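Local coordinates for protein DNA primase (Aquifex aeolicus, PDB 2AU3) that probably synthesises, as a DnaG-family primase, the short RNA primers that DNA polymerase extends during DNA replication, at residues V224-K227 with G228-L231; G252-D255 with L256-F260; T276-Q279 with A280-L283; E364-T367 with R368-R371; G380-R383 with F384-S388. All coordinates share one frame; numbering follows the deposited sequence.

Contact 1. Residues V224-K227 with G228-L231; sequences VFKK and GENL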
# COMPACT_ATOMS: atom_id res chain seq x y z
N VAL A 224 -4.16 -11.54 11.01
CA VAL A 224 -4.43 -10.17 10.55
C VAL A 224 -3.69 -9.83 9.24
O VAL A 224 -4.17 -9.03 8.45
CB VAL A 224 -4.13 -9.11 11.68
CG1 VAL A 224 -2.62 -8.88 11.90
CG2 VAL A 224 -4.83 -7.78 11.39
N PHE A 225 -2.53 -10.47 9.01
CA PHE A 225 -1.65 -10.10 7.90
C PHE A 225 -1.36 -11.30 6.96
O PHE A 225 -0.76 -12.30 7.37
CB PHE A 225 -0.34 -9.51 8.46
CG PHE A 225 0.65 -9.09 7.41
CD1 PHE A 225 0.48 -7.92 6.71
CD2 PHE A 225 1.75 -9.90 7.11
CE1 PHE A 225 1.39 -7.54 5.71
CE2 PHE A 225 2.66 -9.54 6.14
CZ PHE A 225 2.49 -8.36 5.44
N LYS A 226 -1.81 -11.21 5.71
CA LYS A 226 -1.41 -12.20 4.71
C LYS A 226 -0.79 -11.49 3.51
O LYS A 226 -1.50 -10.80 2.77
CB LYS A 226 -2.61 -13.06 4.27
CG LYS A 226 -3.56 -13.50 5.42
CD LYS A 226 -3.54 -15.01 5.62
CE LYS A 226 -4.39 -15.46 6.83
NZ LYS A 226 -5.80 -14.97 6.82
N LYS A 227 0.53 -11.64 3.35
CA LYS A 227 1.25 -10.88 2.33
C LYS A 227 0.74 -11.18 0.93
O LYS A 227 0.58 -10.28 0.12
CB LYS A 227 2.79 -11.03 2.46
CG LYS A 227 3.38 -12.36 2.00
CD LYS A 227 4.70 -12.67 2.70
CE LYS A 227 5.90 -12.14 1.94
NZ LYS A 227 7.19 -12.21 2.76
N GLY A 228 0.41 -12.45 0.68
CA GLY A 228 -0.03 -12.90 -0.63
C GLY A 228 -1.42 -12.43 -1.04
O GLY A 228 -1.81 -12.65 -2.18
N GLU A 229 -2.13 -11.76 -0.15
CA GLU A 229 -3.53 -11.36 -0.39
C GLU A 229 -3.75 -9.84 -0.40
O GLU A 229 -4.88 -9.36 -0.58
CB GLU A 229 -4.42 -12.01 0.67
CG GLU A 229 -4.36 -13.55 0.63
CD GLU A 229 -5.33 -14.20 1.60
OE1 GLU A 229 -6.36 -13.57 1.94
OE2 GLU A 229 -5.05 -15.34 2.02
N ASN A 230 -2.67 -9.08 -0.22
CA ASN A 230 -2.71 -7.62 -0.14
C ASN A 230 -1.77 -6.95 -1.15
O ASN A 230 -0.76 -7.53 -1.53
CB ASN A 230 -2.36 -7.17 1.28
CG ASN A 230 -3.44 -7.49 2.29
OD1 ASN A 230 -4.40 -6.74 2.42
ND2 ASN A 230 -3.31 -8.63 2.99
N LEU A 231 -2.11 -5.73 -1.56
CA LEU A 231 -1.21 -4.97 -2.42
C LEU A 231 -0.81 -3.69 -1.72
O LEU A 231 -1.67 -2.93 -1.25
CB LEU A 231 -1.87 -4.63 -3.78
CG LEU A 231 -1.98 -5.76 -4.80
CD1 LEU A 231 -3.04 -5.44 -5.84
CD2 LEU A 231 -0.63 -6.03 -5.47
O HOH W 1 -4.28 -9.66 5.39

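Contact 2. Residues G252-D255 with L256-F260; sequences GYFD and LLRLF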
# COMPACT_ATOMS: atom_id res chain seq x y z
N GLY A 252 8.11 -3.10 -6.05
CA GLY A 252 8.22 -2.99 -4.61
C GLY A 252 7.84 -1.62 -4.07
O GLY A 252 7.50 -0.72 -4.85
N TYR A 253 7.93 -1.45 -2.75
CA TYR A 253 7.43 -0.25 -2.07
C TYR A 253 8.19 1.02 -2.49
O TYR A 253 7.60 2.09 -2.58
CB TYR A 253 7.54 -0.43 -0.54
CG TYR A 253 8.94 -0.31 -0.02
CD1 TYR A 253 9.45 0.92 0.40
CD2 TYR A 253 9.79 -1.42 -0.00
CE1 TYR A 253 10.75 1.04 0.83
CE2 TYR A 253 11.10 -1.30 0.43
CZ TYR A 253 11.57 -0.07 0.86
OH TYR A 253 12.86 0.07 1.29
N PHE A 254 9.51 0.90 -2.67
CA PHE A 254 10.34 2.06 -2.97
C PHE A 254 9.97 2.60 -4.35
O PHE A 254 9.83 3.78 -4.52
CB PHE A 254 11.85 1.73 -2.87
CG PHE A 254 12.75 2.81 -3.39
CD1 PHE A 254 12.97 3.97 -2.66
CD2 PHE A 254 13.36 2.66 -4.64
CE1 PHE A 254 13.79 4.97 -3.15
CE2 PHE A 254 14.19 3.66 -5.14
CZ PHE A 254 14.40 4.81 -4.40
N ASP A 255 9.78 1.72 -5.33
CA ASP A 255 9.34 2.20 -6.66
C ASP A 255 8.00 2.89 -6.55
O ASP A 255 7.74 3.84 -7.26
CB ASP A 255 9.20 1.03 -7.65
CG ASP A 255 10.32 0.03 -7.55
OD1 ASP A 255 11.40 0.31 -8.09
OD2 ASP A 255 10.20 -1.08 -6.95
N LEU A 256 7.12 2.38 -5.69
CA LEU A 256 5.79 2.95 -5.60
C LEU A 256 5.89 4.34 -4.96
O LEU A 256 5.30 5.30 -5.45
CB LEU A 256 4.84 2.05 -4.76
CG LEU A 256 3.37 2.51 -4.70
CD1 LEU A 256 2.47 1.27 -4.63
CD2 LEU A 256 3.05 3.45 -3.52
N LEU A 257 6.66 4.42 -3.87
CA LEU A 257 6.78 5.67 -3.14
C LEU A 257 7.38 6.75 -4.01
O LEU A 257 6.98 7.92 -3.92
CB LEU A 257 7.62 5.47 -1.89
CG LEU A 257 6.94 4.57 -0.87
CD1 LEU A 257 7.86 4.35 0.30
CD2 LEU A 257 5.64 5.22 -0.45
N ARG A 258 8.30 6.35 -4.89
CA ARG A 258 8.92 7.26 -5.85
C ARG A 258 7.94 7.76 -6.89
O ARG A 258 7.90 8.95 -7.16
CB ARG A 258 10.09 6.57 -6.57
CG ARG A 258 11.36 6.51 -5.74
CD ARG A 258 12.00 7.88 -5.51
NE ARG A 258 12.70 8.31 -6.71
CZ ARG A 258 12.49 9.45 -7.35
NH1 ARG A 258 11.61 10.33 -6.90
NH2 ARG A 258 13.17 9.73 -8.43
N LEU A 259 7.18 6.85 -7.51
CA LEU A 259 6.18 7.28 -8.50
C LEU A 259 5.15 8.23 -7.86
O LEU A 259 4.82 9.30 -8.41
CB LEU A 259 5.52 6.06 -9.16
CG LEU A 259 6.06 5.63 -10.54
CD1 LEU A 259 7.50 5.14 -10.46
CD2 LEU A 259 5.15 4.51 -11.11
N PHE A 260 4.68 7.87 -6.66
CA PHE A 260 3.75 8.74 -5.90
C PHE A 260 4.41 10.11 -5.58
O PHE A 260 3.74 11.14 -5.63
CB PHE A 260 3.36 8.10 -4.58
CG PHE A 260 1.93 7.77 -4.46
CD1 PHE A 260 1.46 6.53 -4.88
CD2 PHE A 260 1.04 8.70 -3.96
CE1 PHE A 260 0.12 6.25 -4.79
CE2 PHE A 260 -0.30 8.40 -3.86
CZ PHE A 260 -0.75 7.17 -4.27

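Contact 3. Residues T276-Q279 with A280-L283; sequences TQNQ and ANLL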
# COMPACT_ATOMS: atom_id res chain seq x y z
N THR A 276 1.28 -12.41 -6.74
CA THR A 276 0.58 -13.69 -6.62
C THR A 276 -0.72 -13.62 -7.35
O THR A 276 -1.22 -12.54 -7.63
CB THR A 276 0.29 -14.06 -5.16
OG1 THR A 276 -0.72 -13.16 -4.66
CG2 THR A 276 1.54 -13.86 -4.26
N GLN A 277 -1.32 -14.78 -7.63
CA GLN A 277 -2.67 -14.82 -8.19
C GLN A 277 -3.71 -14.08 -7.34
O GLN A 277 -4.56 -13.35 -7.89
CB GLN A 277 -3.11 -16.29 -8.41
CG GLN A 277 -4.40 -16.41 -9.24
CD GLN A 277 -4.22 -15.87 -10.67
OE1 GLN A 277 -4.85 -14.88 -11.07
NE2 GLN A 277 -3.40 -16.53 -11.43
N ASN A 278 -3.68 -14.28 -6.01
CA ASN A 278 -4.63 -13.57 -5.15
C ASN A 278 -4.47 -12.05 -5.32
O ASN A 278 -5.45 -11.35 -5.33
CB ASN A 278 -4.49 -13.95 -3.67
CG ASN A 278 -5.10 -15.30 -3.35
OD1 ASN A 278 -5.91 -15.82 -4.12
ND2 ASN A 278 -4.69 -15.90 -2.22
N GLN A 279 -3.23 -11.57 -5.44
CA GLN A 279 -3.00 -10.14 -5.67
C GLN A 279 -3.52 -9.67 -7.07
O GLN A 279 -4.10 -8.58 -7.19
CB GLN A 279 -1.52 -9.78 -5.52
CG GLN A 279 -1.00 -9.85 -4.09
CD GLN A 279 0.51 -9.96 -4.02
OE1 GLN A 279 1.20 -10.10 -5.07
NE2 GLN A 279 1.05 -9.94 -2.81
N ALA A 280 -3.28 -10.49 -8.10
CA ALA A 280 -3.81 -10.20 -9.43
C ALA A 280 -5.36 -10.20 -9.42
O ALA A 280 -5.98 -9.29 -9.97
CB ALA A 280 -3.25 -11.15 -10.46
N ASN A 281 -5.97 -11.21 -8.80
CA ASN A 281 -7.42 -11.25 -8.59
C ASN A 281 -7.90 -9.98 -7.88
O ASN A 281 -8.86 -9.36 -8.31
CB ASN A 281 -7.84 -12.46 -7.73
CG ASN A 281 -7.64 -13.83 -8.44
OD1 ASN A 281 -7.78 -14.87 -7.82
ND2 ASN A 281 -7.30 -13.81 -9.71
N LEU A 282 -7.26 -9.62 -6.76
CA LEU A 282 -7.64 -8.41 -6.02
C LEU A 282 -7.53 -7.17 -6.92
O LEU A 282 -8.46 -6.34 -7.00
CB LEU A 282 -6.79 -8.26 -4.74
CG LEU A 282 -6.89 -6.91 -4.01
CD1 LEU A 282 -8.30 -6.74 -3.33
CD2 LEU A 282 -5.76 -6.78 -2.95
N LEU A 283 -6.42 -7.03 -7.63
CA LEU A 283 -6.26 -5.87 -8.52
C LEU A 283 -7.41 -5.80 -9.54
O LEU A 283 -7.92 -4.70 -9.82
CB LEU A 283 -4.90 -5.90 -9.24
CG LEU A 283 -4.45 -4.71 -10.10
CD1 LEU A 283 -4.73 -3.35 -9.44
CD2 LEU A 283 -2.93 -4.85 -10.45

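Contact 4. Residues E364-T367 with R368-R371; sequences EEKT and REFR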
# COMPACT_ATOMS: atom_id res chain seq x y z
N GLU A 364 9.22 -17.88 -34.89
CA GLU A 364 9.30 -19.08 -34.06
C GLU A 364 9.13 -18.78 -32.58
O GLU A 364 8.28 -19.37 -31.92
CB GLU A 364 10.64 -19.79 -34.27
CG GLU A 364 10.70 -20.65 -35.52
CD GLU A 364 9.76 -21.85 -35.45
OE1 GLU A 364 9.07 -22.02 -34.40
OE2 GLU A 364 9.71 -22.61 -36.45
N GLU A 365 9.95 -17.87 -32.06
CA GLU A 365 9.93 -17.58 -30.63
C GLU A 365 8.69 -16.79 -30.26
O GLU A 365 8.13 -16.99 -29.20
CB GLU A 365 11.21 -16.82 -30.22
CG GLU A 365 11.48 -16.77 -28.72
CD GLU A 365 11.62 -18.14 -28.07
OE1 GLU A 365 12.13 -19.08 -28.74
OE2 GLU A 365 11.24 -18.27 -26.88
N LYS A 366 8.25 -15.92 -31.16
CA LYS A 366 7.14 -15.02 -30.89
C LYS A 366 5.80 -15.75 -30.95
O LYS A 366 4.84 -15.37 -30.26
CB LYS A 366 7.15 -13.83 -31.86
CG LYS A 366 8.29 -12.81 -31.63
CD LYS A 366 7.96 -11.83 -30.51
CE LYS A 366 8.59 -10.48 -30.75
NZ LYS A 366 8.35 -9.56 -29.60
N THR A 367 5.72 -16.78 -31.79
CA THR A 367 4.54 -17.62 -31.85
C THR A 367 4.41 -18.38 -30.53
O THR A 367 3.32 -18.52 -29.99
CB THR A 367 4.62 -18.61 -33.01
OG1 THR A 367 4.48 -17.91 -34.25
CG2 THR A 367 3.43 -19.59 -32.99
N ARG A 368 5.55 -18.85 -30.02
CA ARG A 368 5.59 -19.58 -28.75
C ARG A 368 4.98 -18.75 -27.64
O ARG A 368 4.14 -19.23 -26.87
CB ARG A 368 7.04 -19.91 -28.39
CG ARG A 368 7.24 -21.36 -28.04
CD ARG A 368 7.95 -21.58 -26.70
NE ARG A 368 9.39 -21.76 -26.91
CZ ARG A 368 10.25 -22.13 -25.98
NH1 ARG A 368 9.85 -22.37 -24.73
NH2 ARG A 368 11.51 -22.26 -26.31
N GLU A 369 5.41 -17.48 -27.56
CA GLU A 369 4.97 -16.57 -26.51
C GLU A 369 3.50 -16.28 -26.67
O GLU A 369 2.73 -16.42 -25.74
CB GLU A 369 5.75 -15.25 -26.59
CG GLU A 369 7.04 -15.22 -25.78
CD GLU A 369 7.42 -13.81 -25.35
OE1 GLU A 369 7.53 -12.92 -26.24
OE2 GLU A 369 7.62 -13.59 -24.13
N PHE A 370 3.12 -15.90 -27.89
CA PHE A 370 1.72 -15.60 -28.21
C PHE A 370 0.77 -16.73 -27.82
O PHE A 370 -0.23 -16.50 -27.13
CB PHE A 370 1.59 -15.29 -29.69
CG PHE A 370 0.22 -14.81 -30.10
CD1 PHE A 370 -0.11 -13.46 -30.00
CD2 PHE A 370 -0.73 -15.69 -30.61
CE1 PHE A 370 -1.38 -13.01 -30.40
CE2 PHE A 370 -1.99 -15.24 -31.00
CZ PHE A 370 -2.31 -13.91 -30.88
N ARG A 371 1.09 -17.95 -28.26
CA ARG A 371 0.22 -19.08 -27.97
C ARG A 371 0.24 -19.40 -26.48
O ARG A 371 -0.78 -19.76 -25.93
CB ARG A 371 0.57 -20.29 -28.84
CG ARG A 371 1.30 -21.41 -28.13
CD ARG A 371 1.96 -22.45 -29.08
NE ARG A 371 1.09 -23.59 -29.32
CZ ARG A 371 1.51 -24.79 -29.72
NH1 ARG A 371 2.80 -25.02 -29.95
NH2 ARG A 371 0.62 -25.76 -29.91

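Contact 5. Residues G380-R383 with F384-S388; sequences GVRR and FALAS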
# COMPACT_ATOMS: atom_id res chain seq x y z
N GLY A 380 -13.17 -16.55 -24.42
CA GLY A 380 -12.98 -17.28 -25.67
C GLY A 380 -13.24 -16.49 -26.95
O GLY A 380 -12.57 -16.71 -27.96
N VAL A 381 -14.18 -15.56 -26.89
CA VAL A 381 -14.46 -14.69 -28.03
C VAL A 381 -13.23 -13.84 -28.36
O VAL A 381 -12.75 -13.83 -29.50
CB VAL A 381 -15.73 -13.82 -27.79
CG1 VAL A 381 -15.91 -12.81 -28.90
CG2 VAL A 381 -16.97 -14.72 -27.68
N ARG A 382 -12.70 -13.16 -27.34
CA ARG A 382 -11.46 -12.40 -27.45
C ARG A 382 -10.30 -13.31 -27.84
O ARG A 382 -9.54 -12.98 -28.77
CB ARG A 382 -11.15 -11.69 -26.13
CG ARG A 382 -9.87 -10.85 -26.14
CD ARG A 382 -9.92 -9.62 -27.07
NE ARG A 382 -8.76 -8.74 -26.92
CZ ARG A 382 -8.20 -8.08 -27.93
NH1 ARG A 382 -8.67 -8.21 -29.17
NH2 ARG A 382 -7.15 -7.29 -27.71
N ARG A 383 -10.18 -14.44 -27.15
CA ARG A 383 -9.14 -15.41 -27.49
C ARG A 383 -9.12 -15.67 -28.99
O ARG A 383 -8.07 -15.51 -29.62
CB ARG A 383 -9.32 -16.71 -26.71
CG ARG A 383 -8.12 -17.66 -26.81
CD ARG A 383 -8.24 -18.93 -26.00
NE ARG A 383 -6.94 -19.57 -25.82
CZ ARG A 383 -6.67 -20.85 -26.11
NH1 ARG A 383 -7.62 -21.64 -26.59
NH2 ARG A 383 -5.45 -21.33 -25.91
N PHE A 384 -10.28 -16.01 -29.56
CA PHE A 384 -10.40 -16.39 -30.97
C PHE A 384 -10.00 -15.28 -31.95
O PHE A 384 -9.37 -15.54 -32.98
CB PHE A 384 -11.82 -16.87 -31.29
CG PHE A 384 -12.03 -17.20 -32.74
CD1 PHE A 384 -11.73 -18.48 -33.22
CD2 PHE A 384 -12.49 -16.24 -33.62
CE1 PHE A 384 -11.92 -18.79 -34.57
CE2 PHE A 384 -12.68 -16.53 -34.97
CZ PHE A 384 -12.39 -17.82 -35.45
N ALA A 385 -10.44 -14.06 -31.64
CA ALA A 385 -10.14 -12.88 -32.46
C ALA A 385 -8.65 -12.64 -32.50
O ALA A 385 -8.09 -12.28 -33.54
CB ALA A 385 -10.85 -11.67 -31.90
N LEU A 386 -8.00 -12.84 -31.35
CA LEU A 386 -6.55 -12.68 -31.28
C LEU A 386 -5.87 -13.77 -32.10
O LEU A 386 -4.96 -13.48 -32.88
CB LEU A 386 -6.06 -12.65 -29.82
CG LEU A 386 -6.45 -11.38 -29.04
CD1 LEU A 386 -6.24 -11.54 -27.51
CD2 LEU A 386 -5.73 -10.13 -29.56
N ALA A 387 -6.33 -15.01 -31.95
CA ALA A 387 -5.78 -16.11 -32.73
C ALA A 387 -5.98 -15.85 -34.22
O ALA A 387 -5.06 -16.02 -35.01
CB ALA A 387 -6.39 -17.45 -32.32
N SER A 388 -7.18 -15.40 -34.60
CA SER A 388 -7.50 -15.15 -36.00
C SER A 388 -6.56 -14.12 -36.62
O SER A 388 -6.08 -14.31 -37.73
CB SER A 388 -8.96 -14.70 -36.16
OG SER A 388 -9.82 -15.70 -35.70

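Contact 1. Residues V224-K227 with G228-L231
Val224 O and Lys226 N are joined by one water molecule to Asn230 ND2, the same nitrogen that grips Lys226 O; the water donates to Val224 O (3.1 Å) and accepts from Asn230 ND2 (2.8 Å). Phe225, hydrophobic and buried, sets its ring against Ser219 and Ile201, with Lys227 N over one face near the rim. Lys226 carries the main contact. Its O takes two bonds, from Glu229 N at 3.1 Å, which closes the 3-10 turn, and from Asn230 ND2 at 2.8 Å, the donors arriving from opposite faces of the carbonyl plane. Asparagine suits this place because one flat amide spends one N-H on Lys226 O and the other on the water, fixing its rotation. On the outside, the Lys226 and Glu229 side chains run side by side, Lys226 CD 3.9 Å from Glu229 OE2; the charged ends, Lys226 NZ and Glu229 OE2, stand 4.9 Å apart, so any attraction is probably modest. Lys227 adds a weak bond from Asn230 N to its O. The turn leads from strand 216-218 to strand 231-232: Val224 rests on helix 101-122, Asn230 on Ile201 of strand 200-207, and Leu231 against helix 277-284.

Contact 2. Residues G252-D255 with L256-F260
Phe254 and Arg258 meet because their first torsions differ: Phe254 CG lies anti to the backbone N (chi1 170°), leaning the ring along the helix, whereas Arg258 CG stands beside its own N (chi1 -79°), under that ring. They sit one turn apart on helix 253-261, the helix of a beta-alpha-beta unit between strands 247-249 and 267-270 in the Toprim domain. Arg258 CG is 4.0 Å from the centroid of the Phe254 ring, over one face, a CH-pi contact. Beyond CG the arginine bends at chi2 and chi3 and takes its charge to Asp330 and Glu262, so its CG serves the ring, with CD alongside, while its guanidinium serves the acids. Phe254 also makes a cation-pi contact with Arg133. Replacing Phe254 by an alanine is likely to leave Arg258 CG without the ring face it lies against and Arg133 without its aromatic partner. At the N-cap, Gly252 O accepts from Leu256 N (3.2 Å) and Gly252 N bonds weakly to Asp255 OD2; glycine brings no side chain beside Asp255, whose own side chain lies about 4 Å from those of Glu251 and Asp295, both predicted magnesium ligands. On another flank Leu257 CD1 approaches Tyr253 CD1 to 3.8 Å, in the plane of the tyrosine ring and at its edge.

Contact 3. Residues T276-Q279 with A280-L283
Gln279 O accepts from Leu283 N at 2.8 Å, a regular helical bond, while the Gln279 side chain shows how helix 277-284 begins. From CB, its CG stands beside the backbone N (chi1 -70°), and the chain then runs out extended. Gln279 CG lies 3.4 Å from Thr276 OG1, with the Leu231 side chain on its other flank. Gln279 CD comes within 4.0 Å of Thr276 CG2. Gln279 OE1 accepts from Thr276 N at 2.9 Å, with the donor well above the carbonyl plane, 49° out of it. NE2 turns to the turn at 224-231, donating to Lys227 O and, weakly, to Asn230 O. In return Gln279 N donates to Thr276 OG1 (3.1 Å), which completes a capping box: the N-cap threonine covers a helix N-H, and the glutamine covers the threonine's own. Thr276 OG1 is also bonded to Gly228 O, a pairing that a hydroxyl can make while still capping.

The regular helix follows at once, Asn281 N reaching Gln277 O at 2.7 Å in an almost straight bond. Ala280 is small where Leu310 and Leu311 of helix 298-313 press close, and Leu283, apolar, packs on Val268 and Leu231. Gln279 is buried, yet both ends of its amide have partners; with an acceptor and a donor each committed, the group can hardly turn over, and it should hold the helix start in a fixed setting against the turn before strand 231-232.

Contact 4. Residues E364-T367 with R368-R371
Glu364 O receives only a weak bond from Arg368 N, at 3.4 Å, but the next helical bonds tighten: Glu369 N to Glu365 O is 3.2 Å, Phe370 N to Lys366 O 3.0 Å, and Arg371 N to Thr367 O 2.9 Å. The ladder is that of an alpha helix, looser toward its start. On the exposed flank the Glu365 and Arg368 side chains run side by side. Glu365, bent at chi2 (59°), lays OE2 over one face of the guanidinium, 4.0 Å from Arg368 NE; with the two planes 62° apart, this is a long salt bridge of charges alone, to which no N-H points. Lys366 reaches less far toward Glu369, its NZ 4.8 Å from Glu369 OE1, and bonds instead to Thr358. Thr367 can be buried against Phe390 and Val396 because its OG1 bonds back to Leu363 O. Charged Glu364, Glu365 and Arg368 suit the exposed side, where they can stay hydrated, whereas Lys366 and Glu369 border Leu355, and Phe370 is buried. Within the helical domain, that ring stacks on Phe390 and touches Leu386 of helix 380-394, while Leu355 and Ile356 of helix 351-358 pack on it as well.

Contact 5. Residues G380-R383 with F384-S388
Leu386 packs closely on Arg382, one helical turn earlier. The arginine starts anti to its N and then bends at chi2 (67°), which brings its guanidinium over the leucine: Leu386 CD2 lies against one face, off centre, 3.5 Å from Arg382 NH1. The other branch, Leu386 CD1, lies along Arg382 CG and NE, 3.8 Å from NE. A long chain with a charged end suits this border position, its carbons and flat face on leucine and its charge near Glu317, a long and weak ion pair. Leu386 itself is buried against Phe370 and Leu374, and an alanine in its place would probably open a gap beside Phe370 and set the Arg382 guanidinium free to swing. The looser side holds Val381, Phe384 and Ala385, exposed residues that join the two segments mainly through backbone bonds, such as Phe384 N to Gly380 O at 2.9 Å. Arg383 leads elsewhere, its NE bonded to Leu374 O. The whole belongs to the helical domain of the primase, where helix 380-394 packs Leu386 and Ala387 on helix 363-374, and Phe384 and Ala387 on Met398 of helix 398-401.

How the contacts relate
The contacts fall into two touching pairs, 1 with 3 and 4 with 5, with contact 2 apart from both. Contacts 1 and 3, centres 10 Å apart, join the N-terminal part of the catalytic core to Toprim through Gly228 O to Thr276 OG1 (2.8 Å) and Lys227 O to Gln279 NE2 (3.0 Å). Contact 2, centred about 18 Å from contact 1 and 19 Å from contact 3, is the one beside the predicted magnesium ligands; the Gln279 side chain is about 10 Å from that of Glu251. The centres of contacts 4 and 5 are about 16 Å apart, and they meet where Phe370 CZ is 3.4 Å from Leu386 O. Those centres are 33 and 36 Å from that of contact 2, far from the probable catalytic site.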